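PDB 4WY8: esterase from Rhizomucor miehei CAU432, which hydrolyses carboxylic esters and probably does so by the serine-nucleophile mechanism of alpha/beta hydrolases. Local coordinates for residues A[58-63]-A[135-140]; A[98-103]-A[161-166]; A[106-109]-A[114-117]. All blocks are in the same frame, centred on the assembly; numbering follows the deposited sequence.

Contact 1: residues A[58-63]-A[135-140]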
# COMPACT_ATOMS: atom_id res chain seq x y z
N ILE A 58 3.52 33.42 9.28
CA ILE A 58 2.56 33.64 10.33
C ILE A 58 3.35 34.17 11.52
O ILE A 58 4.39 33.62 11.92
CB ILE A 58 1.72 32.36 10.63
CG1 ILE A 58 2.54 31.18 11.08
CG2 ILE A 58 0.94 31.96 9.38
CD1 ILE A 58 1.68 29.90 11.19
N ASN A 59 2.86 35.28 12.07
CA ASN A 59 3.49 36.02 13.17
C ASN A 59 2.90 35.68 14.53
O ASN A 59 1.72 35.95 14.78
CB ASN A 59 3.36 37.52 12.92
CG ASN A 59 4.10 37.97 11.68
OD1 ASN A 59 5.33 37.99 11.65
ND2 ASN A 59 3.36 38.32 10.63
N ARG A 60 3.71 35.09 15.41
CA ARG A 60 3.22 34.78 16.75
C ARG A 60 3.14 36.03 17.64
O ARG A 60 3.39 37.15 17.18
CB ARG A 60 4.05 33.69 17.45
CG ARG A 60 4.01 32.35 16.74
CD ARG A 60 4.61 31.23 17.60
NE ARG A 60 6.00 30.94 17.26
CZ ARG A 60 6.61 29.78 17.49
NH1 ARG A 60 5.97 28.78 18.08
NH2 ARG A 60 7.88 29.63 17.14
N LYS A 61 2.81 35.80 18.90
CA LYS A 61 2.39 36.85 19.82
C LYS A 61 3.50 37.84 20.15
O LYS A 61 3.29 39.05 20.21
CB LYS A 61 1.88 36.18 21.09
CG LYS A 61 0.75 36.86 21.82
CD LYS A 61 0.68 36.32 23.24
CE LYS A 61 -0.71 36.49 23.81
NZ LYS A 61 -1.24 35.20 24.33
N ASN A 62 4.70 37.30 20.30
CA ASN A 62 5.84 38.09 20.75
C ASN A 62 6.61 38.77 19.64
O ASN A 62 7.42 39.67 19.89
CB ASN A 62 6.76 37.19 21.56
CG ASN A 62 7.17 35.95 20.80
OD1 ASN A 62 7.04 35.88 19.58
ND2 ASN A 62 7.71 34.98 21.51
N GLY A 63 6.41 38.31 18.41
CA GLY A 63 7.03 38.94 17.26
C GLY A 63 7.80 37.92 16.46
O GLY A 63 8.43 38.26 15.46
N CYS A 135 5.39 23.47 14.64
CA CYS A 135 4.52 22.69 13.77
C CYS A 135 3.07 22.67 14.27
O CYS A 135 2.11 22.80 13.48
CB CYS A 135 5.04 21.25 13.62
SG CYS A 135 6.65 21.15 12.75
N LEU A 136 2.94 22.51 15.58
CA LEU A 136 1.64 22.55 16.22
C LEU A 136 1.03 23.91 15.99
O LEU A 136 -0.12 24.02 15.57
CB LEU A 136 1.77 22.24 17.72
CG LEU A 136 0.47 22.38 18.52
CD1 LEU A 136 -0.60 21.31 18.16
CD2 LEU A 136 0.81 22.31 20.01
N ASP A 137 1.81 24.96 16.19
CA ASP A 137 1.31 26.31 15.94
C ASP A 137 0.84 26.50 14.49
O ASP A 137 -0.13 27.22 14.23
CB ASP A 137 2.39 27.35 16.25
CG ASP A 137 2.47 27.68 17.73
OD1 ASP A 137 1.56 27.29 18.50
OD2 ASP A 137 3.46 28.36 18.12
N ALA A 138 1.56 25.90 13.55
CA ALA A 138 1.17 25.97 12.14
C ALA A 138 -0.16 25.26 11.86
O ALA A 138 -1.03 25.80 11.17
CB ALA A 138 2.26 25.39 11.27
N VAL A 139 -0.33 24.05 12.39
CA VAL A 139 -1.60 23.34 12.24
C VAL A 139 -2.75 24.14 12.87
O VAL A 139 -3.82 24.30 12.26
CB VAL A 139 -1.55 21.94 12.89
CG1 VAL A 139 -2.93 21.28 12.87
CG2 VAL A 139 -0.51 21.06 12.19
N VAL A 140 -2.53 24.65 14.08
CA VAL A 140 -3.54 25.45 14.78
C VAL A 140 -3.91 26.68 13.96
O VAL A 140 -5.08 27.04 13.88
CB VAL A 140 -3.04 25.90 16.18
CG1 VAL A 140 -3.96 26.96 16.78
CG2 VAL A 140 -2.90 24.71 17.10
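Arg-60 and Asp-137 join the outermost strand 51-59 of the alpha/beta-hydrolase sheet to helix 130-143, which packs on one face of the sheet. The strand closes with Asn-59, and Arg-60 opens the turn that leads back into strand 65-73. From here the arginine side chain sets off beside its own backbone N, runs extended through chi2, and bends at chi3 to carry the guanidinium to the helix. Asp-137 points from the helix toward the turn, its CG beside its backbone N, and this short acidic side chain presents OD2 to the arginine. Arg-60 NH1 donates to Asp-137 OD2 in a salt bridge of 2.5 Å, short enough to be read with some caution. It meets OD2 on the anti side, tilted out of the carboxylate plane, in a single, somewhat bent bond with 145° at the hydrogen. Guanidinium and carboxylate planes stand 89° apart, unlike the flat pairing of a bidentate bridge. Arg-60 NE has a weak second partner in Ser-64 OG. A long arginine suits this partly exposed place because it can span the gap between turn and helix, while Ile-66 packs against both charged side chains. Deeper in, the contact becomes apolar. Ile-58 faces the helix, where small Ala-138 lets it approach the backbone. With Ile-58 CG1 between N and the carbonyl carbon (chi1 60°) and chi2 extended, its CD1 ends 4.1 Å from Ala-138 CA.

Contact 2: residues A[98-103]-A[161-166]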
# COMPACT_ATOMS: atom_id res chain seq x y z
N LEU A 98 13.64 22.58 -0.72
CA LEU A 98 14.36 22.18 -1.93
C LEU A 98 14.56 20.66 -1.97
O LEU A 98 14.30 20.01 -2.99
CB LEU A 98 15.71 22.93 -2.01
CG LEU A 98 16.62 22.78 -3.24
CD1 LEU A 98 15.93 23.21 -4.55
CD2 LEU A 98 17.96 23.52 -3.03
N THR A 99 15.00 20.07 -0.85
CA THR A 99 15.19 18.63 -0.85
C THR A 99 13.87 17.91 -1.07
O THR A 99 13.82 16.82 -1.67
CB THR A 99 15.82 18.13 0.44
OG1 THR A 99 14.98 18.46 1.56
CG2 THR A 99 17.18 18.77 0.64
N HIS A 100 12.78 18.51 -0.62
CA HIS A 100 11.48 17.83 -0.70
C HIS A 100 10.60 18.42 -1.77
O HIS A 100 9.40 18.12 -1.84
CB HIS A 100 10.76 17.87 0.65
CG HIS A 100 11.41 17.01 1.69
ND1 HIS A 100 12.66 17.27 2.21
CD2 HIS A 100 10.99 15.85 2.27
CE1 HIS A 100 12.98 16.32 3.08
NE2 HIS A 100 11.98 15.45 3.13
N ARG A 101 11.20 19.27 -2.61
CA ARG A 101 10.46 19.89 -3.69
C ARG A 101 9.78 18.86 -4.58
O ARG A 101 8.62 19.01 -4.96
CB ARG A 101 11.38 20.77 -4.55
CG ARG A 101 10.68 21.32 -5.79
CD ARG A 101 11.60 22.21 -6.60
NE ARG A 101 12.75 21.47 -7.08
CZ ARG A 101 13.85 22.03 -7.59
NH1 ARG A 101 13.94 23.34 -7.67
NH2 ARG A 101 14.84 21.26 -8.01
N ARG A 102 10.52 17.83 -4.96
CA ARG A 102 9.96 16.82 -5.85
C ARG A 102 8.71 16.17 -5.22
O ARG A 102 7.61 16.16 -5.79
CB ARG A 102 11.04 15.78 -6.18
CG ARG A 102 10.54 14.54 -6.93
CD ARG A 102 10.23 14.82 -8.38
NE ARG A 102 11.45 15.25 -9.08
CZ ARG A 102 11.53 15.49 -10.38
NH1 ARG A 102 10.47 15.32 -11.16
NH2 ARG A 102 12.68 15.87 -10.91
N THR A 103 8.90 15.66 -4.00
CA THR A 103 7.83 15.00 -3.27
C THR A 103 6.60 15.91 -3.10
O THR A 103 5.46 15.50 -3.35
CB THR A 103 8.34 14.57 -1.90
OG1 THR A 103 9.43 13.65 -2.07
CG2 THR A 103 7.22 13.92 -1.09
N ALA A 161 1.19 15.29 7.46
CA ALA A 161 1.95 14.27 6.79
C ALA A 161 3.41 14.62 6.87
O ALA A 161 3.77 15.79 6.84
CB ALA A 161 1.51 14.14 5.33
N GLY A 162 4.26 13.62 6.97
CA GLY A 162 5.67 13.89 7.07
C GLY A 162 6.52 12.66 6.92
O GLY A 162 6.06 11.52 7.15
N ASP A 163 7.77 12.89 6.52
CA ASP A 163 8.66 11.73 6.29
C ASP A 163 9.79 11.64 7.29
O ASP A 163 10.38 12.66 7.61
CB ASP A 163 9.26 11.77 4.89
CG ASP A 163 10.10 13.01 4.66
OD1 ASP A 163 9.54 14.12 4.83
OD2 ASP A 163 11.30 12.89 4.30
N SER A 164 10.10 10.45 7.77
CA SER A 164 11.26 10.29 8.63
C SER A 164 11.11 11.10 9.94
O SER A 164 10.15 10.90 10.70
CB SER A 164 12.52 10.71 7.86
OG SER A 164 13.68 10.17 8.44
N ALA A 165 12.02 12.06 10.19
CA ALA A 165 11.87 12.94 11.34
C ALA A 165 10.58 13.79 11.25
O ALA A 165 9.99 14.16 12.28
CB ALA A 165 13.08 13.85 11.48
N GLY A 166 10.14 14.08 10.03
CA GLY A 166 8.86 14.73 9.81
C GLY A 166 7.66 13.84 10.15
O GLY A 166 6.61 14.33 10.52
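His-100 meets Asp-163 at the end of strand 159-163. The strand comes to this point through Ala-161, whose backbone is hydrogen-bonded to Val-85 and Phe-87 of the neighbouring parallel strand 83-87. Gly-162 has no CB, and Gly-166 O occupies the place where one would lie. Asp-163 then makes the contact. Its CG sits between backbone N and carbonyl carbon (chi1 61°), which aims the carboxylate at the histidine. His-100 NE2 donates to the syn side of Asp-163 OD2 at 2.9 Å, with 156° at the hydrogen; the acceptor lies almost in the ring plane, although ring and carboxylate are turned 54° apart. Asp-163 OD1 also takes a weak bond from Gly-89 N. The other ring nitrogen, His-100 ND1, is hydrogen-bonded to Thr-99 OG1 at 2.7 Å, so both are engaged and the buried ring's rotation is fixed. Ser-164 follows with a positive phi, and its OG is hydrogen-bonded to His-291 NE2. Ala-165 starts helix 165-179, and Gly-166 N bonds back to Asp-163 O. Gly-166 lies where a CB would be crowded by that oxygen, which suits glycine. This strand-turn-helix, Gly-162 to Gly-166, fits the GxSxG nucleophile elbow of alpha/beta hydrolases, with Ser-164 the probable nucleophile.

Contact 3: residues A[106-109]-A[114-117]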
# COMPACT_ATOMS: atom_id res chain seq x y z
N GLU A 106 4.79 16.87 -6.47
CA GLU A 106 4.00 15.70 -6.93
C GLU A 106 2.75 15.45 -6.08
O GLU A 106 1.67 15.18 -6.60
CB GLU A 106 4.87 14.43 -6.93
CG GLU A 106 5.87 14.34 -8.08
CD GLU A 106 5.23 14.16 -9.47
OE1 GLU A 106 4.05 13.76 -9.58
OE2 GLU A 106 5.95 14.41 -10.47
N LEU A 107 2.90 15.52 -4.77
CA LEU A 107 1.77 15.34 -3.86
C LEU A 107 0.71 16.42 -4.12
O LEU A 107 -0.49 16.15 -4.18
CB LEU A 107 2.27 15.41 -2.41
CG LEU A 107 1.25 15.19 -1.30
CD1 LEU A 107 0.55 13.79 -1.38
CD2 LEU A 107 1.90 15.42 0.06
N THR A 108 1.17 17.64 -4.28
CA THR A 108 0.31 18.77 -4.59
C THR A 108 -0.55 18.49 -5.81
O THR A 108 -1.78 18.62 -5.73
CB THR A 108 1.12 20.04 -4.86
OG1 THR A 108 1.85 20.41 -3.67
CG2 THR A 108 0.18 21.17 -5.30
N VAL A 109 0.06 18.09 -6.93
CA VAL A 109 -0.80 17.95 -8.12
C VAL A 109 -1.55 16.62 -8.17
O VAL A 109 -2.64 16.54 -8.77
CB VAL A 109 -0.01 18.10 -9.44
CG1 VAL A 109 0.70 19.47 -9.47
CG2 VAL A 109 1.01 16.98 -9.57
N ALA A 114 -3.77 21.80 -1.27
CA ALA A 114 -2.79 22.80 -0.87
C ALA A 114 -1.83 22.13 0.09
O ALA A 114 -2.23 21.70 1.18
CB ALA A 114 -3.45 24.02 -0.21
N VAL A 115 -0.57 22.01 -0.30
CA VAL A 115 0.40 21.47 0.64
C VAL A 115 1.04 22.63 1.40
O VAL A 115 1.60 23.57 0.81
CB VAL A 115 1.46 20.60 -0.06
CG1 VAL A 115 2.40 20.07 0.95
CG2 VAL A 115 0.78 19.44 -0.78
N ILE A 116 0.89 22.57 2.71
CA ILE A 116 1.41 23.61 3.58
C ILE A 116 2.67 23.09 4.27
O ILE A 116 2.62 22.30 5.22
CB ILE A 116 0.34 24.04 4.58
CG1 ILE A 116 -0.88 24.56 3.79
CG2 ILE A 116 0.86 25.11 5.50
CD1 ILE A 116 -2.13 24.67 4.60
N PHE A 117 3.80 23.53 3.73
CA PHE A 117 5.12 23.10 4.12
C PHE A 117 5.67 23.99 5.25
O PHE A 117 5.91 25.17 5.06
CB PHE A 117 6.04 23.15 2.88
CG PHE A 117 7.37 22.46 3.06
CD1 PHE A 117 8.48 23.16 3.51
CD2 PHE A 117 7.50 21.11 2.75
CE1 PHE A 117 9.72 22.52 3.66
CE2 PHE A 117 8.71 20.46 2.92
CZ PHE A 117 9.83 21.17 3.37
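Helix 101-111 passes close over strand 114-118 near the short connection between them, and the backbones come nearest at Thr-108 and Val-115, whose CA atoms are 5.9 Å apart. No hydrogen bond links the two segments; the contact is made by side chains packed between helix and sheet. Val-115 carries it from the strand, its CB directed at the helix. With CG1 anti to the backbone N (chi1 -179°), CG2 lies beside that N and is the branch that meets both helix residues. A beta-branched valine suits this site, being at home in a strand and compact enough for so close a helix. Thr-108 OG1 makes a close van der Waals contact with the methyl Val-115 CG2 at 3.2 Å, and this methyl is also 3.9 Å from Thr-108 CA, so it rests against the helix backbone as well as the hydroxyl. The threonine hydroxyl, placed beside its own N by chi1 of -62°, has its polar partners elsewhere: it hydrogen-bonds to Val-104 O one turn earlier in the helix and to Thr-71 OG1 of strand 65-73. A small polar side chain can therefore sit in this apolar layer. Leu-107 reaches in from the preceding helix position, its CD2 making apolar contact with Val-115 CG2 at 4.3 Å. Val-104 and Phe-86 also pack on Val-115. Such helix-on-strand packing belongs to the beta-alpha-beta crossover formed by strand 83-87, helix 101-111 and strand 114-118 in the alpha/beta-hydrolase core.

How the contacts relate
All three contacts reach the same mixed sheet. Contacts 2 and 3 share helix 101-111, the former at its start and the latter nearer its end; their centres are 11 Å apart and they touch where His-100 CB lies 4.0 Å from Phe-117 CE2. Between them His-88 joins in, its ring meeting those of both His-100 and Phe-117. Contact 1, at the end of the sheet formed by strand 51-59, touches neither: its centre is about 21 Å from that of contact 2 and 20 Å from that of contact 3, with nearest atoms about 7 Å and 6 Å away. Contact 2 alone includes the probable nucleophile, Ser-164, which with His-291 and Asp-261 fits a Ser-His-Asp triad.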